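Local coordinates for protein SsfX3 (Streptomyces sp. SF2575, PDB 3SKV) that probably transfers a salicylyl group onto a tetracycline intermediate during antibiotic biosynthesis, using a GDSL/SGNH-type acyltransferase domain joined to a jelly-roll domain, at residues R90-W95 with A174-E179; L239-P244 with R278-L283. The protein carries 1 engineered substitution. All coordinates share one frame; numbering follows the deposited sequence.

Contact 1: residues R90-W95 with A174-E179; sequences RTDSPW and AGATLE
T91 and D92 reach across to T177 and fasten the place where two antiparallel segments leave their short ladder. The hydroxyl of T91 is turned anti to the backbone N (chi1 -163°), which sends OG1 at the carbonyl of T177; it donates to T177 O over 2.7 Å, almost head-on to the carbonyl. A weak bond from S93 N also falls on this OG1. The side chain of D92, its CG between the backbone N and the carbonyl carbon (chi1 65°), crosses that of T177 at about a right angle. D92 OD1 accepts from T177 N at 2.9 Å, the N-H arriving from above the carboxylate plane, while T177 CG2 lies 3.4 Å from D92 OD2. T177 thus has both its backbone N-H and its C=O taken by side chains of 90-95. Beside this polar cluster the methyl of A176 points toward segment 90-95 and meets S93 CB at 3.7 Å. Toward the other end R90 and E179 form a hydrogen-bonded antiparallel pair, R90 N to E179 O and E179 N to R90 O, with R90 CB and E179 CB 3.9 Å apart on one face. The guanidinium of R90 runs on to a salt bridge with D152. The pair places strand 178-179 at one edge of strand 86-91, whose T91 bonds through its backbone to K153 of strand 153-158. T91 and S93 also pack on L172 of strand 164-172, and L178 touches strand 33-35, linking the neighbouring antiparallel sheet of the jelly roll.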
ATOM      1  N   ARG A  90      -0.321   5.858 -21.540  1.00 26.03           N
ATOM      2  CA  ARG A  90       0.701   6.435 -22.390  1.00 27.17           C
ATOM      3  C   ARG A  90      -0.008   7.475 -23.251  1.00 30.95           C
ATOM      4  O   ARG A  90      -1.088   7.198 -23.797  1.00 30.71           O
ATOM      5  CB  ARG A  90       1.398   5.377 -23.248  1.00 25.36           C
ATOM      6  CG  ARG A  90       2.207   4.367 -22.423  1.00 25.56           C
ATOM      7  CD  ARG A  90       3.152   3.571 -23.327  1.00 25.01           C
ATOM      8  NE  ARG A  90       4.065   4.459 -24.043  1.00 32.04           N
ATOM      9  CZ  ARG A  90       5.206   4.925 -23.545  1.00 40.21           C
ATOM     10  NH1 ARG A  90       5.626   4.529 -22.349  1.00 26.14           N
ATOM     11  NH2 ARG A  90       5.950   5.766 -24.251  1.00 31.18           N
ATOM     12  N   THR A  91       0.554   8.687 -23.316  1.00 28.07           N
ATOM     13  CA  THR A  91      -0.006   9.797 -24.103  1.00 27.58           C
ATOM     14  C   THR A  91       1.054  10.792 -24.543  1.00 30.83           C
ATOM     15  O   THR A  91       2.077  10.961 -23.867  1.00 29.32           O
ATOM     16  CB  THR A  91      -1.171  10.511 -23.349  1.00 32.80           C
ATOM     17  OG1 THR A  91      -1.912  11.290 -24.293  1.00 33.65           O
ATOM     18  CG2 THR A  91      -0.694  11.410 -22.176  1.00 29.23           C
ATOM     19  N   ASP A  92       0.778  11.483 -25.660  1.00 27.66           N
ATOM     20  CA  ASP A  92       1.652  12.545 -26.112  1.00 27.17           C
ATOM     21  C   ASP A  92       1.103  13.923 -25.661  1.00 30.33           C
ATOM     22  O   ASP A  92       1.716  14.947 -25.926  1.00 32.43           O
ATOM     23  CB  ASP A  92       1.878  12.465 -27.626  1.00 29.76           C
ATOM     24  CG  ASP A  92       0.690  12.681 -28.548  1.00 39.96           C
ATOM     25  OD1 ASP A  92      -0.452  12.797 -28.044  1.00 37.89           O
ATOM     26  OD2 ASP A  92       0.888  12.644 -29.784  1.00 53.20           O
ATOM     27  N   SER A  93      -0.067  13.940 -25.027  1.00 24.80           N
ATOM     28  CA  SER A  93      -0.764  15.146 -24.577  1.00 24.84           C
ATOM     29  C   SER A  93       0.108  16.004 -23.612  1.00 31.51           C
ATOM     30  O   SER A  93       0.683  15.477 -22.664  1.00 28.56           O
ATOM     31  CB  SER A  93      -2.086  14.757 -23.910  1.00 26.42           C
ATOM     32  OG  SER A  93      -2.860  15.853 -23.456  1.00 30.98           O
ATOM     33  N   PRO A  94       0.248  17.328 -23.861  1.00 32.69           N
ATOM     34  CA  PRO A  94       1.045  18.161 -22.939  1.00 32.40           C
ATOM     35  C   PRO A  94       0.287  18.478 -21.634  1.00 34.98           C
ATOM     36  O   PRO A  94       0.855  19.075 -20.720  1.00 34.89           O
ATOM     37  CB  PRO A  94       1.333  19.410 -23.771  1.00 34.23           C
ATOM     38  CG  PRO A  94       0.133  19.545 -24.641  1.00 39.12           C
ATOM     39  CD  PRO A  94      -0.335  18.143 -24.956  1.00 34.69           C
ATOM     40  N   TRP A  95      -1.001  18.083 -21.551  1.00 29.93           N
ATOM     41  CA  TRP A  95      -1.823  18.318 -20.357  1.00 27.78           C
ATOM     42  C   TRP A  95      -2.811  17.191 -20.082  1.00 30.59           C
ATOM     43  O   TRP A  95      -3.130  16.398 -20.971  1.00 28.82           O
ATOM     44  CB  TRP A  95      -2.551  19.680 -20.423  1.00 26.11           C
ATOM     45  CG  TRP A  95      -3.551  19.816 -21.527  1.00 27.09           C
ATOM     46  CD1 TRP A  95      -3.320  20.270 -22.788  1.00 30.63           C
ATOM     47  CD2 TRP A  95      -4.948  19.473 -21.473  1.00 27.12           C
ATOM     48  NE1 TRP A  95      -4.488  20.243 -23.522  1.00 30.40           N
ATOM     49  CE2 TRP A  95      -5.499  19.753 -22.744  1.00 30.67           C
ATOM     50  CE3 TRP A  95      -5.785  18.927 -20.477  1.00 27.82           C
ATOM     51  CZ2 TRP A  95      -6.853  19.548 -23.035  1.00 29.68           C
ATOM     52  CZ3 TRP A  95      -7.127  18.733 -20.762  1.00 29.09           C
ATOM     53  CH2 TRP A  95      -7.650  19.033 -22.026  1.00 30.26           C
ATOM     54  N   ALA A 174      -6.871  17.632 -27.790  1.00 28.44           N
ATOM     55  CA  ALA A 174      -7.519  17.099 -28.989  1.00 28.13           C
ATOM     56  C   ALA A 174      -6.437  16.491 -29.907  1.00 31.30           C
ATOM     57  O   ALA A 174      -5.345  17.061 -30.054  1.00 32.53           O
ATOM     58  CB  ALA A 174      -8.222  18.228 -29.727  1.00 29.94           C
ATOM     59  N   GLY A 175      -6.731  15.351 -30.508  1.00 25.70           N
ATOM     60  CA  GLY A 175      -5.770  14.688 -31.385  0.50 25.54           C
ATOM     61  C   GLY A 175      -4.620  13.994 -30.669  1.00 29.31           C
ATOM     62  O   GLY A 175      -3.742  13.438 -31.328  1.00 29.92           O
ATOM     63  N   ALA A 176      -4.615  13.997 -29.317  1.00 24.54           N
ATOM     64  CA  ALA A 176      -3.567  13.314 -28.562  1.00 23.88           C
ATOM     65  C   ALA A 176      -3.752  11.786 -28.659  1.00 29.87           C
ATOM     66  O   ALA A 176      -4.897  11.296 -28.702  1.00 29.93           O
ATOM     67  CB  ALA A 176      -3.597  13.740 -27.095  1.00 22.73           C
ATOM     68  N   THR A 177      -2.617  11.058 -28.688  1.00 25.20           N
ATOM     69  CA  THR A 177      -2.562   9.602 -28.717  1.00 25.16           C
ATOM     70  C   THR A 177      -2.900   9.046 -27.320  1.00 29.32           C
ATOM     71  O   THR A 177      -2.655   9.697 -26.296  1.00 27.75           O
ATOM     72  CB  THR A 177      -1.141   9.137 -29.084  1.00 32.10           C
ATOM     73  OG1 THR A 177      -0.241   9.572 -28.063  1.00 38.59           O
ATOM     74  CG2 THR A 177      -0.675   9.650 -30.448  1.00 24.57           C
ATOM     75  N   LEU A 178      -3.432   7.832 -27.282  1.00 26.96           N
ATOM     76  CA  LEU A 178      -3.752   7.171 -26.027  1.00 25.54           C
ATOM     77  C   LEU A 178      -3.409   5.718 -26.215  1.00 32.17           C
ATOM     78  O   LEU A 178      -3.966   5.058 -27.094  1.00 34.39           O
ATOM     79  CB  LEU A 178      -5.234   7.380 -25.653  1.00 24.66           C
ATOM     80  CG  LEU A 178      -5.749   6.664 -24.390  1.00 29.11           C
ATOM     81  CD1 LEU A 178      -5.008   7.124 -23.094  1.00 27.14           C
ATOM     82  CD2 LEU A 178      -7.229   6.824 -24.263  1.00 33.52           C
ATOM     83  N   GLU A 179      -2.441   5.231 -25.439  1.00 29.08           N
ATOM     84  CA  GLU A 179      -1.989   3.840 -25.543  1.00 29.49           C
ATOM     85  C   GLU A 179      -1.920   3.183 -24.193  1.00 32.09           C
ATOM     86  O   GLU A 179      -1.705   3.866 -23.192  1.00 30.75           O
ATOM     87  CB  GLU A 179      -0.603   3.754 -26.214  1.00 31.15           C
ATOM     88  CG  GLU A 179      -0.518   4.275 -27.639  1.00 40.33           C
ATOM     89  CD  GLU A 179       0.851   4.091 -28.282  1.00 75.22           C
ATOM     90  OE1 GLU A 179       1.848   4.629 -27.741  1.00 80.65           O
ATOM     91  OE2 GLU A 179       0.931   3.373 -29.305  1.00 69.61           O
TER

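Contact 2: residues L239-P244 with R278-L283; sequences LIRDLP and RERHPL
Salt bridges between R241, D242, E279 and R280 form the outer part of this contact. With CG anti to the backbone N (chi1 179°) and a bend at chi3 (59°), R241 brings its guanidinium between D242 and E279. It grips D242 side-on, NE to OD1 and NH2 to OD2, while NH1 meets E279 OE1 at 3.0 Å, guanidinium and carboxylate nearly coplanar (25° apart). From the loop, R280 approaches D242 at about a right angle and sets NE and NH2 on the single atom OD1, each at 3.1 Å. OD1 lies in the R280 guanidinium plane; NE uses its anti lone pair, whereas R280 NH2 and R241 NE each meet it from out of the carboxylate plane. Three N-H groups on one oxygen are likely to keep D242 ionised. With an alanine at R241, E279 OE1 would probably lose its mate across the contact and D242 OD2 the NH2 that helps fix the carboxylate's rotation, R280 gripping OD1 only.

The aliphatic stems of the two arginines touch, R241 CG 3.4 Å from R280 CG, and R280 CB also lies against the backbone R241 O. The inner part is a side-chain-to-backbone hydrogen bond: H281 NE2 donates in its ring plane to I240 O at 3.1 Å, and L243 N reaches that oxygen from the opposite face of the carbonyl plane. L243 O also lies 2.9 Å from H281 NE2.

Helix 234-242 packs on strands 187-192 and 219-223 of the central parallel sheet of the GDSL/SGNH alpha/beta domain; the loop leads from helix 266-278 into strand 286-290 of the same sheet.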
ATOM      1  N   LEU A 239      -7.184 -13.765  -0.596  1.00 23.63           N
ATOM      2  CA  LEU A 239      -7.003 -12.651  -1.510  1.00 22.88           C
ATOM      3  C   LEU A 239      -5.581 -12.691  -2.105  1.00 27.98           C
ATOM      4  O   LEU A 239      -5.437 -12.703  -3.328  1.00 28.90           O
ATOM      5  CB  LEU A 239      -7.277 -11.310  -0.793  1.00 22.98           C
ATOM      6  CG  LEU A 239      -7.326 -10.044  -1.670  1.00 26.97           C
ATOM      7  CD1 LEU A 239      -8.273 -10.224  -2.854  1.00 27.10           C
ATOM      8  CD2 LEU A 239      -7.766  -8.876  -0.892  1.00 30.44           C
ATOM      9  N   ILE A 240      -4.554 -12.769  -1.253  1.00 23.43           N
ATOM     10  CA  ILE A 240      -3.163 -12.866  -1.678  1.00 23.15           C
ATOM     11  C   ILE A 240      -2.972 -14.051  -2.629  1.00 28.05           C
ATOM     12  O   ILE A 240      -2.348 -13.892  -3.684  1.00 29.28           O
ATOM     13  CB  ILE A 240      -2.212 -12.932  -0.464  1.00 25.06           C
ATOM     14  CG1 ILE A 240      -2.259 -11.608   0.339  1.00 23.10           C
ATOM     15  CG2 ILE A 240      -0.777 -13.272  -0.920  1.00 25.72           C
ATOM     16  CD1 ILE A 240      -1.632 -11.637   1.717  1.00 23.00           C
ATOM     17  N   ARG A 241      -3.522 -15.220  -2.259  1.00 22.36           N
ATOM     18  CA  ARG A 241      -3.467 -16.454  -3.033  1.00 22.19           C
ATOM     19  C   ARG A 241      -4.063 -16.250  -4.438  1.00 27.68           C
ATOM     20  O   ARG A 241      -3.526 -16.785  -5.415  1.00 26.14           O
ATOM     21  CB  ARG A 241      -4.271 -17.543  -2.293  1.00 22.97           C
ATOM     22  CG  ARG A 241      -4.317 -18.882  -2.999  1.00 21.12           C
ATOM     23  CD  ARG A 241      -5.450 -19.770  -2.550  1.00 16.26           C
ATOM     24  NE  ARG A 241      -6.742 -19.139  -2.770  1.00 25.75           N
ATOM     25  CZ  ARG A 241      -7.874 -19.548  -2.216  1.00 34.36           C
ATOM     26  NH1 ARG A 241      -7.876 -20.566  -1.358  1.00 20.36           N
ATOM     27  NH2 ARG A 241      -9.006 -18.915  -2.473  1.00 25.28           N
ATOM     28  N   ASP A 242      -5.184 -15.493  -4.522  1.00 24.95           N
ATOM     29  CA  ASP A 242      -5.900 -15.266  -5.768  1.00 25.84           C
ATOM     30  C   ASP A 242      -5.385 -14.079  -6.604  1.00 30.02           C
ATOM     31  O   ASP A 242      -5.866 -13.840  -7.702  1.00 32.34           O
ATOM     32  CB  ASP A 242      -7.418 -15.228  -5.498  1.00 28.61           C
ATOM     33  CG  ASP A 242      -7.985 -16.527  -4.893  1.00 37.44           C
ATOM     34  OD1 ASP A 242      -7.439 -17.617  -5.190  1.00 35.62           O
ATOM     35  OD2 ASP A 242      -8.964 -16.446  -4.112  1.00 41.53           O
ATOM     36  N   LEU A 243      -4.358 -13.392  -6.119  1.00 25.24           N
ATOM     37  CA  LEU A 243      -3.726 -12.239  -6.766  1.00 24.23           C
ATOM     38  C   LEU A 243      -2.406 -12.655  -7.458  1.00 28.78           C
ATOM     39  O   LEU A 243      -1.743 -13.546  -6.937  1.00 26.30           O
ATOM     40  CB  LEU A 243      -3.418 -11.210  -5.665  1.00 22.93           C
ATOM     41  CG  LEU A 243      -4.203  -9.893  -5.587  1.00 26.83           C
ATOM     42  CD1 LEU A 243      -5.491  -9.928  -6.320  1.00 26.84           C
ATOM     43  CD2 LEU A 243      -4.444  -9.485  -4.172  1.00 28.16           C
ATOM     44  N   PRO A 244      -1.974 -12.034  -8.599  1.00 27.46           N
ATOM     45  CA  PRO A 244      -0.645 -12.393  -9.158  1.00 26.57           C
ATOM     46  C   PRO A 244       0.463 -11.869  -8.225  1.00 30.22           C
ATOM     47  O   PRO A 244       0.326 -10.766  -7.642  1.00 27.94           O
ATOM     48  CB  PRO A 244      -0.610 -11.680 -10.516  1.00 28.18           C
ATOM     49  CG  PRO A 244      -1.565 -10.553 -10.402  1.00 32.86           C
ATOM     50  CD  PRO A 244      -2.599 -10.915  -9.354  1.00 29.04           C
ATOM     51  N   ARG A 278       0.315 -20.628  -0.522  1.00 22.51           N
ATOM     52  CA  ARG A 278       1.091 -21.657  -1.181  1.00 23.02           C
ATOM     53  C   ARG A 278       0.288 -22.542  -2.121  1.00 30.67           C
ATOM     54  O   ARG A 278       0.887 -23.192  -2.988  1.00 32.40           O
ATOM     55  CB  ARG A 278       1.882 -22.498  -0.166  1.00 23.14           C
ATOM     56  CG  ARG A 278       3.151 -21.814   0.335  1.00 29.39           C
ATOM     57  CD  ARG A 278       4.327 -22.086  -0.580  1.00 27.81           C
ATOM     58  NE  ARG A 278       5.526 -21.413  -0.084  1.00 28.67           N
ATOM     59  CZ  ARG A 278       6.070 -20.310  -0.598  1.00 37.44           C
ATOM     60  NH1 ARG A 278       5.525 -19.719  -1.659  1.00 16.72           N
ATOM     61  NH2 ARG A 278       7.159 -19.785  -0.050  1.00 23.77           N
ATOM     62  N   GLU A 279      -1.058 -22.566  -1.984  1.00 26.20           N
ATOM     63  CA  GLU A 279      -1.903 -23.353  -2.880  1.00 26.10           C
ATOM     64  C   GLU A 279      -1.748 -22.853  -4.324  1.00 32.68           C
ATOM     65  O   GLU A 279      -1.702 -23.679  -5.228  1.00 33.41           O
ATOM     66  CB  GLU A 279      -3.368 -23.279  -2.463  1.00 26.50           C
ATOM     67  CG  GLU A 279      -3.700 -23.944  -1.152  1.00 35.94           C
ATOM     68  CD  GLU A 279      -5.042 -23.571  -0.539  1.00 58.06           C
ATOM     69  OE1 GLU A 279      -5.804 -22.783  -1.146  1.00 36.56           O
ATOM     70  OE2 GLU A 279      -5.330 -24.071   0.569  1.00 55.80           O
ATOM     71  N   ARG A 280      -1.638 -21.513  -4.524  1.00 29.41           N
ATOM     72  CA  ARG A 280      -1.502 -20.872  -5.838  1.00 29.87           C
ATOM     73  C   ARG A 280      -0.131 -20.220  -6.098  1.00 34.45           C
ATOM     74  O   ARG A 280       0.195 -19.950  -7.250  1.00 35.87           O
ATOM     75  CB  ARG A 280      -2.686 -19.929  -6.160  1.00 30.29           C
ATOM     76  CG  ARG A 280      -4.065 -20.559  -5.891  1.00 39.00           C
ATOM     77  CD  ARG A 280      -5.028 -20.532  -7.046  1.00 37.26           C
ATOM     78  NE  ARG A 280      -5.826 -19.318  -7.143  1.00 40.10           N
ATOM     79  CZ  ARG A 280      -6.128 -18.709  -8.289  1.00 57.28           C
ATOM     80  NH1 ARG A 280      -5.655 -19.171  -9.442  1.00 46.08           N
ATOM     81  NH2 ARG A 280      -6.894 -17.627  -8.290  1.00 45.50           N
ATOM     82  N   HIS A 281       0.685 -20.010  -5.044  1.00 28.62           N
ATOM     83  CA  HIS A 281       2.045 -19.475  -5.135  1.00 26.95           C
ATOM     84  C   HIS A 281       2.984 -20.481  -4.450  1.00 27.98           C
ATOM     85  O   HIS A 281       3.450 -20.223  -3.337  1.00 26.37           O
ATOM     86  CB  HIS A 281       2.147 -18.074  -4.489  1.00 27.22           C
ATOM     87  CG  HIS A 281       1.189 -17.076  -5.041  1.00 31.18           C
ATOM     88  ND1 HIS A 281       1.213 -16.712  -6.380  1.00 33.84           N
ATOM     89  CD2 HIS A 281       0.188 -16.408  -4.423  1.00 33.45           C
ATOM     90  CE1 HIS A 281       0.231 -15.845  -6.531  1.00 33.01           C
ATOM     91  NE2 HIS A 281      -0.406 -15.620  -5.382  1.00 33.37           N
ATOM     92  N   PRO A 282       3.244 -21.656  -5.061  1.00 26.14           N
ATOM     93  CA  PRO A 282       4.071 -22.669  -4.368  1.00 25.92           C
ATOM     94  C   PRO A 282       5.547 -22.352  -4.200  1.00 31.43           C
ATOM     95  O   PRO A 282       6.166 -22.878  -3.277  1.00 34.59           O
ATOM     96  CB  PRO A 282       3.872 -23.933  -5.207  1.00 27.29           C
ATOM     97  CG  PRO A 282       3.549 -23.440  -6.567  1.00 32.37           C
ATOM     98  CD  PRO A 282       2.770 -22.168  -6.372  1.00 28.40           C
ATOM     99  N   LEU A 283       6.119 -21.542  -5.092  1.00 27.66           N
ATOM    100  CA  LEU A 283       7.554 -21.227  -5.106  1.00 28.68           C
ATOM    101  C   LEU A 283       7.880 -19.735  -4.915  1.00 33.19           C
ATOM    102  O   LEU A 283       9.053 -19.369  -4.786  1.00 33.76           O
ATOM    103  CB  LEU A 283       8.155 -21.733  -6.442  1.00 29.56           C
ATOM    104  CG  LEU A 283       8.751 -23.164  -6.591  1.00 34.75           C
ATOM    105  CD1 LEU A 283       8.245 -24.196  -5.553  1.00 33.39           C
ATOM    106  CD2 LEU A 283       8.520 -23.668  -8.002  1.00 39.55           C
TER
HETATM  107  O   HOH W   1      -7.534 -15.222  -9.325  1.00 48.60           O

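How the contacts relate
Contacts 1 and 2 lie in different domains, their centres about 37 Å apart and their nearest atoms about 19 Å apart, and they share no strand or helix. Both are only partly buried. Contact 1 is sheet chemistry at the periphery of the jelly roll, where backbone bonds, a threonine hydroxyl on a carbonyl and a carboxylate on an amide join segments leaving a ladder. Contact 2, closer to the centre of the chain, ties a helix end to a loop in the alpha/beta GDSL-like domain. There a charged network faces outward while a buried histidine holds the helix backbone. R90 takes its salt-bridge partner from outside contact 1, whereas the arginines R241 and R280 find theirs within contact 2.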